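Local atomic coordinates of Hcp1 family type VI secretion system effector (Salmonella typhimurium, PDB entry 5XHH), a protein that probably forms hexameric rings that stack into the inner tube of the type VI secretion system, as other Hcp proteins do. Residues 114-117 and 118-121; 7-10 and 11-14. One frame throughout, in Å; residues are numbered along the deposited sequence.

Interaction 1. Residues 114-117 and 118-121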
ATOM      1  N   SER A 114      -2.149  -3.611 -22.911  1.00 24.09           N
ATOM      2  CA  SER A 114      -1.807  -4.566 -23.952  1.00 26.48           C
ATOM      3  C   SER A 114      -3.084  -5.126 -24.553  1.00 28.40           C
ATOM      4  O   SER A 114      -4.067  -5.339 -23.842  1.00 29.17           O
ATOM      5  CB  SER A 114      -0.944  -5.715 -23.408  1.00 31.55           C
ATOM      6  OG  SER A 114      -0.840  -6.741 -24.373  1.00 35.67           O
ATOM      7  N   HIS A 115      -3.059  -5.361 -25.868  1.00 28.96           N
ATOM      8  CA  HIS A 115      -4.158  -6.067 -26.517  1.00 31.52           C
ATOM      9  C   HIS A 115      -4.361  -7.452 -25.915  1.00 35.09           C
ATOM     10  O   HIS A 115      -5.480  -7.975 -25.925  1.00 35.79           O
ATOM     11  CB  HIS A 115      -3.888  -6.177 -28.016  1.00 33.52           C
ATOM     12  CG  HIS A 115      -2.884  -7.232 -28.362  1.00 38.71           C
ATOM     13  ND1 HIS A 115      -1.525  -7.012 -28.313  1.00 33.10           N
ATOM     14  CD2 HIS A 115      -3.043  -8.525 -28.732  1.00 41.35           C
ATOM     15  CE1 HIS A 115      -0.892  -8.116 -28.658  1.00 36.58           C
ATOM     16  NE2 HIS A 115      -1.789  -9.050 -28.917  1.00 44.52           N
ATOM     17  N   ASP A 116      -3.301  -8.041 -25.372  1.00 36.55           N
ATOM     18  CA  ASP A 116      -3.361  -9.358 -24.744  1.00 39.74           C
ATOM     19  C   ASP A 116      -4.201  -9.340 -23.466  1.00 49.42           C
ATOM     20  O   ASP A 116      -4.146  -8.400 -22.667  1.00 49.73           O
ATOM     21  CB  ASP A 116      -1.949  -9.837 -24.419  1.00 43.81           C
ATOM     22  CG  ASP A 116      -1.935 -11.044 -23.502  1.00 53.70           C
ATOM     23  OD1 ASP A 116      -2.874 -11.860 -23.574  1.00 54.82           O
ATOM     24  OD2 ASP A 116      -0.974 -11.185 -22.719  1.00 57.18           O
ATOM     25  N   GLY A 117      -4.957 -10.421 -23.264  1.00 51.04           N
ATOM     26  CA  GLY A 117      -5.839 -10.582 -22.119  1.00 52.34           C
ATOM     27  C   GLY A 117      -5.188 -10.473 -20.750  1.00 56.56           C
ATOM     28  O   GLY A 117      -5.610  -9.651 -19.926  1.00 54.66           O
ATOM     29  N   GLU A 118      -4.192 -11.310 -20.461  1.00 52.44           N
ATOM     30  CA  GLU A 118      -3.364 -11.000 -19.309  1.00 59.04           C
ATOM     31  C   GLU A 118      -2.508  -9.777 -19.656  1.00 58.63           C
ATOM     32  O   GLU A 118      -2.290  -9.453 -20.831  1.00 60.74           O
ATOM     33  CB  GLU A 118      -2.512 -12.205 -18.886  1.00 60.95           C
ATOM     34  CG  GLU A 118      -1.627 -11.956 -17.643  1.00 65.08           C
ATOM     35  CD  GLU A 118      -2.343 -12.185 -16.312  1.00 68.30           C
ATOM     36  OE1 GLU A 118      -1.781 -12.903 -15.453  1.00 65.83           O
ATOM     37  OE2 GLU A 118      -3.464 -11.660 -16.132  1.00 65.25           O
ATOM     38  N   ILE A 119      -2.067  -9.073 -18.613  1.00 55.49           N
ATOM     39  CA  ILE A 119      -1.637  -7.673 -18.667  1.00 50.35           C
ATOM     40  C   ILE A 119      -2.888  -6.797 -18.668  1.00 42.85           C
ATOM     41  O   ILE A 119      -3.160  -6.107 -17.684  1.00 42.15           O
ATOM     42  CB  ILE A 119      -0.727  -7.349 -19.869  1.00 47.35           C
ATOM     43  CG1 ILE A 119       0.546  -8.197 -19.829  1.00 50.53           C
ATOM     44  CG2 ILE A 119      -0.378  -5.872 -19.857  1.00 42.27           C
ATOM     45  CD1 ILE A 119       1.635  -7.693 -20.728  1.00 49.95           C
ATOM     46  N   ALA A 120      -3.664  -6.835 -19.751  1.00 41.03           N
ATOM     47  CA  ALA A 120      -4.908  -6.051 -19.880  1.00 41.53           C
ATOM     48  C   ALA A 120      -4.553  -4.567 -19.769  1.00 40.77           C
ATOM     49  O   ALA A 120      -3.674  -4.095 -20.509  1.00 33.53           O
ATOM     50  CB  ALA A 120      -5.941  -6.556 -18.871  1.00 41.98           C
ATOM     51  N   SER A 121      -5.231  -3.792 -18.918  1.00 37.79           N
ATOM     52  CA  SER A 121      -4.865  -2.416 -18.593  1.00 31.27           C
ATOM     53  C   SER A 121      -4.618  -2.375 -17.096  1.00 33.56           C
ATOM     54  O   SER A 121      -5.568  -2.505 -16.313  1.00 30.76           O
ATOM     55  CB  SER A 121      -5.959  -1.428 -18.985  1.00 33.92           C
ATOM     56  OG  SER A 121      -7.211  -1.826 -18.441  1.00 37.58           O
TER

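Interaction 2. Residues 7-10 and 11-14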
ATOM      1  N   LEU A   7      -6.923  -2.389  -0.755  1.00 21.43           N
ATOM      2  CA  LEU A   7      -6.194  -1.205  -0.332  1.00 22.19           C
ATOM      3  C   LEU A   7      -7.177  -0.055  -0.203  1.00 24.47           C
ATOM      4  O   LEU A   7      -7.776   0.374  -1.192  1.00 25.83           O
ATOM      5  CB  LEU A   7      -5.068  -0.850  -1.300  1.00 23.10           C
ATOM      6  CG  LEU A   7      -4.241   0.358  -0.863  1.00 26.78           C
ATOM      7  CD1 LEU A   7      -3.678   0.139   0.535  1.00 25.56           C
ATOM      8  CD2 LEU A   7      -3.113   0.648  -1.854  1.00 25.32           C
ATOM      9  N   LYS A   8      -7.345   0.428   1.020  1.00 26.37           N
ATOM     10  CA  LYS A   8      -8.217   1.544   1.332  1.00 27.86           C
ATOM     11  C   LYS A   8      -7.346   2.785   1.471  1.00 25.88           C
ATOM     12  O   LYS A   8      -6.535   2.876   2.394  1.00 28.65           O
ATOM     13  CB  LYS A   8      -8.990   1.263   2.617  1.00 27.58           C
ATOM     14  CG  LYS A   8      -9.914   2.406   3.040  1.00 31.56           C
ATOM     15  CD  LYS A   8     -10.278   2.317   4.514  1.00 30.27           C
ATOM     16  CE  LYS A   8     -11.383   3.312   4.854  1.00 35.70           C
ATOM     17  NZ  LYS A   8     -11.466   3.555   6.306  1.00 33.10           N
ATOM     18  N   ILE A   9      -7.513   3.746   0.568  1.00 24.30           N
ATOM     19  CA  ILE A   9      -6.748   4.983   0.590  1.00 25.97           C
ATOM     20  C   ILE A   9      -7.689   6.141   0.897  1.00 27.57           C
ATOM     21  O   ILE A   9      -8.680   6.344   0.188  1.00 26.95           O
ATOM     22  CB  ILE A   9      -6.018   5.220  -0.741  1.00 27.68           C
ATOM     23  CG1 ILE A   9      -5.101   4.037  -1.076  1.00 27.26           C
ATOM     24  CG2 ILE A   9      -5.213   6.511  -0.660  1.00 24.74           C
ATOM     25  CD1 ILE A   9      -4.396   4.191  -2.404  1.00 27.73           C
ATOM     26  N   ASP A  10      -7.373   6.906   1.945  1.00 28.61           N
ATOM     27  CA  ASP A  10      -8.171   8.086   2.273  1.00 25.99           C
ATOM     28  C   ASP A  10      -8.265   9.005   1.060  1.00 30.75           C
ATOM     29  O   ASP A  10      -7.251   9.340   0.441  1.00 31.84           O
ATOM     30  CB  ASP A  10      -7.559   8.848   3.449  1.00 29.85           C
ATOM     31  CG  ASP A  10      -7.800   8.181   4.787  1.00 29.58           C
ATOM     32  OD1 ASP A  10      -8.593   7.225   4.861  1.00 34.02           O
ATOM     33  OD2 ASP A  10      -7.211   8.652   5.780  1.00 37.05           O
ATOM     34  N   GLY A  11      -9.485   9.394   0.708  1.00 34.24           N
ATOM     35  CA  GLY A  11      -9.700  10.285  -0.410  1.00 29.84           C
ATOM     36  C   GLY A  11      -9.507   9.677  -1.785  1.00 34.95           C
ATOM     37  O   GLY A  11      -9.735  10.369  -2.782  1.00 36.28           O
ATOM     38  N   ILE A  12      -9.102   8.413  -1.882  1.00 31.10           N
ATOM     39  CA  ILE A  12      -8.883   7.782  -3.182  1.00 29.27           C
ATOM     40  C   ILE A  12      -9.634   6.463  -3.221  1.00 30.99           C
ATOM     41  O   ILE A  12      -9.059   5.396  -2.981  1.00 31.80           O
ATOM     42  CB  ILE A  12      -7.382   7.579  -3.473  1.00 27.07           C
ATOM     43  CG1 ILE A  12      -6.672   8.926  -3.506  1.00 27.87           C
ATOM     44  CG2 ILE A  12      -7.165   6.907  -4.827  1.00 28.47           C
ATOM     45  CD1 ILE A  12      -5.226   8.847  -3.862  1.00 30.16           C
ATOM     46  N   ASP A  13     -10.924   6.532  -3.525  1.00 30.66           N
ATOM     47  CA  ASP A  13     -11.733   5.334  -3.646  1.00 29.39           C
ATOM     48  C   ASP A  13     -11.304   4.495  -4.835  1.00 31.31           C
ATOM     49  O   ASP A  13     -10.908   5.007  -5.886  1.00 30.59           O
ATOM     50  CB  ASP A  13     -13.208   5.685  -3.818  1.00 31.93           C
ATOM     51  CG  ASP A  13     -13.816   6.255  -2.565  1.00 36.16           C
ATOM     52  OD1 ASP A  13     -13.140   6.235  -1.515  1.00 35.15           O
ATOM     53  OD2 ASP A  13     -14.975   6.705  -2.637  1.00 38.90           O
ATOM     54  N   GLY A  14     -11.409   3.192  -4.659  1.00 31.63           N
ATOM     55  CA  GLY A  14     -11.363   2.254  -5.735  1.00 27.27           C
ATOM     56  C   GLY A  14     -12.749   1.805  -6.139  1.00 30.36           C
ATOM     57  O   GLY A  14     -13.738   2.529  -5.983  1.00 32.48           O
TER
HETATM   58  O   HOH W   1      -9.364   3.101  -1.513  1.00 27.01           O
HETATM   59  O   HOH W   2     -11.249   5.547   0.197  1.00 32.25           O

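Interaction 1. Residues 114-117 and 118-121
The carboxylate of Asp116 turns one face to the backbone carbonyl of Glu118, whose O stands over that face, 3.1 Å from Asp116 CG and displaced towards OD2. Both Asp116 OD2 and Glu118 O are acceptors, so their 2.9 Å approach is no hydrogen bond and probably costs some electrostatic energy. Asp116 CG lies opposite its own backbone N (chi1 168°), which swings the group over the bend at Gly117 and Glu118. This bend belongs to the β-hairpin loop joining the neighbouring antiparallel strands 104-113 and 121-129, and it opens with an ST turn: Ser114 OG accepts from Asp116 N at 3.0 Å. Across the loop mouth, Ser114 N donates to Ala120 O at 2.9 Å, within the carbonyl plane. Farther into the loop, Ala120 N makes two weak bonds, to Asp116 O and to Glu118 O; the second, with Ile119 at phi/psi 79°/-69°, fits a classic γ-turn. The Ile119 carbonyl O receives Arg122 NE, tying the loop to the first residues of strand 121-129. Beside the mouth, the methyl branch of Ile119 rests against the serine methylene, with CG2 3.6 Å from Ser114 CB.

Interaction 2. Residues 7-10 and 11-14
Ile9 and Ile12 meet flank to flank, their side chains pointing the same way, with the branch methyl CG2 of Ile9 lying 3.7 Å from CB of Ile12. In Ile9 that methyl is the branch opposite the backbone N, because chi1 of -57° sends CG1 back beside the nitrogen. Between their backbones, Ile12 N donates to Ile9 O at 3.0 Å with an N-H...O angle of 161°; the donor nevertheless stands well above the carbonyl plane. This bond closes a type II β-turn from Ile9 to Ile12, and Gly11 at its third position has the positive phi, 73°, that this turn type requires. The turn ends strand 3-9, which lies between strands 25-26 and 79-88 in the larger sheet of the Hcp fold. Two waters extend the bonding where the chain diverges. One donates to Ile9 O at 2.7 Å and to Asp13 OD1 at 2.6 Å, linking the turn to the side chain beyond it. The other accepts from Ile9 N at 2.9 Å and lies 2.7 Å from Ile12 O, bridging the two backbones. Farther out, helix 66-75 packs on the isoleucines, Leu69 touching both and Tyr72 touching Ile12. On the strand 79-88 side, Asp10 OD2 takes a weak hydrogen bond from Gln81 N.

Interactions 1 and 2 are both local bends of the chain beside β-strands, yet they occupy different depths. Interaction 2 is partly buried, its centre about 10 Å from the centre of the chain, and helix 66-75 packs against both of its buried isoleucines; interaction 1 is a surface contact with its centre about 23 Å from it, with no buried residue among those that touch. Their elements differ too: 114-121 joins strands 104-113 and 121-129, whereas 7-14 leaves strand 3-9, which belongs to the other sheet. Both are closed by backbone hydrogen bonds, but interaction 2 adds a buried apolar pair and bridging waters, while interaction 1 adds a serine side-chain bond and an apposed carboxylate.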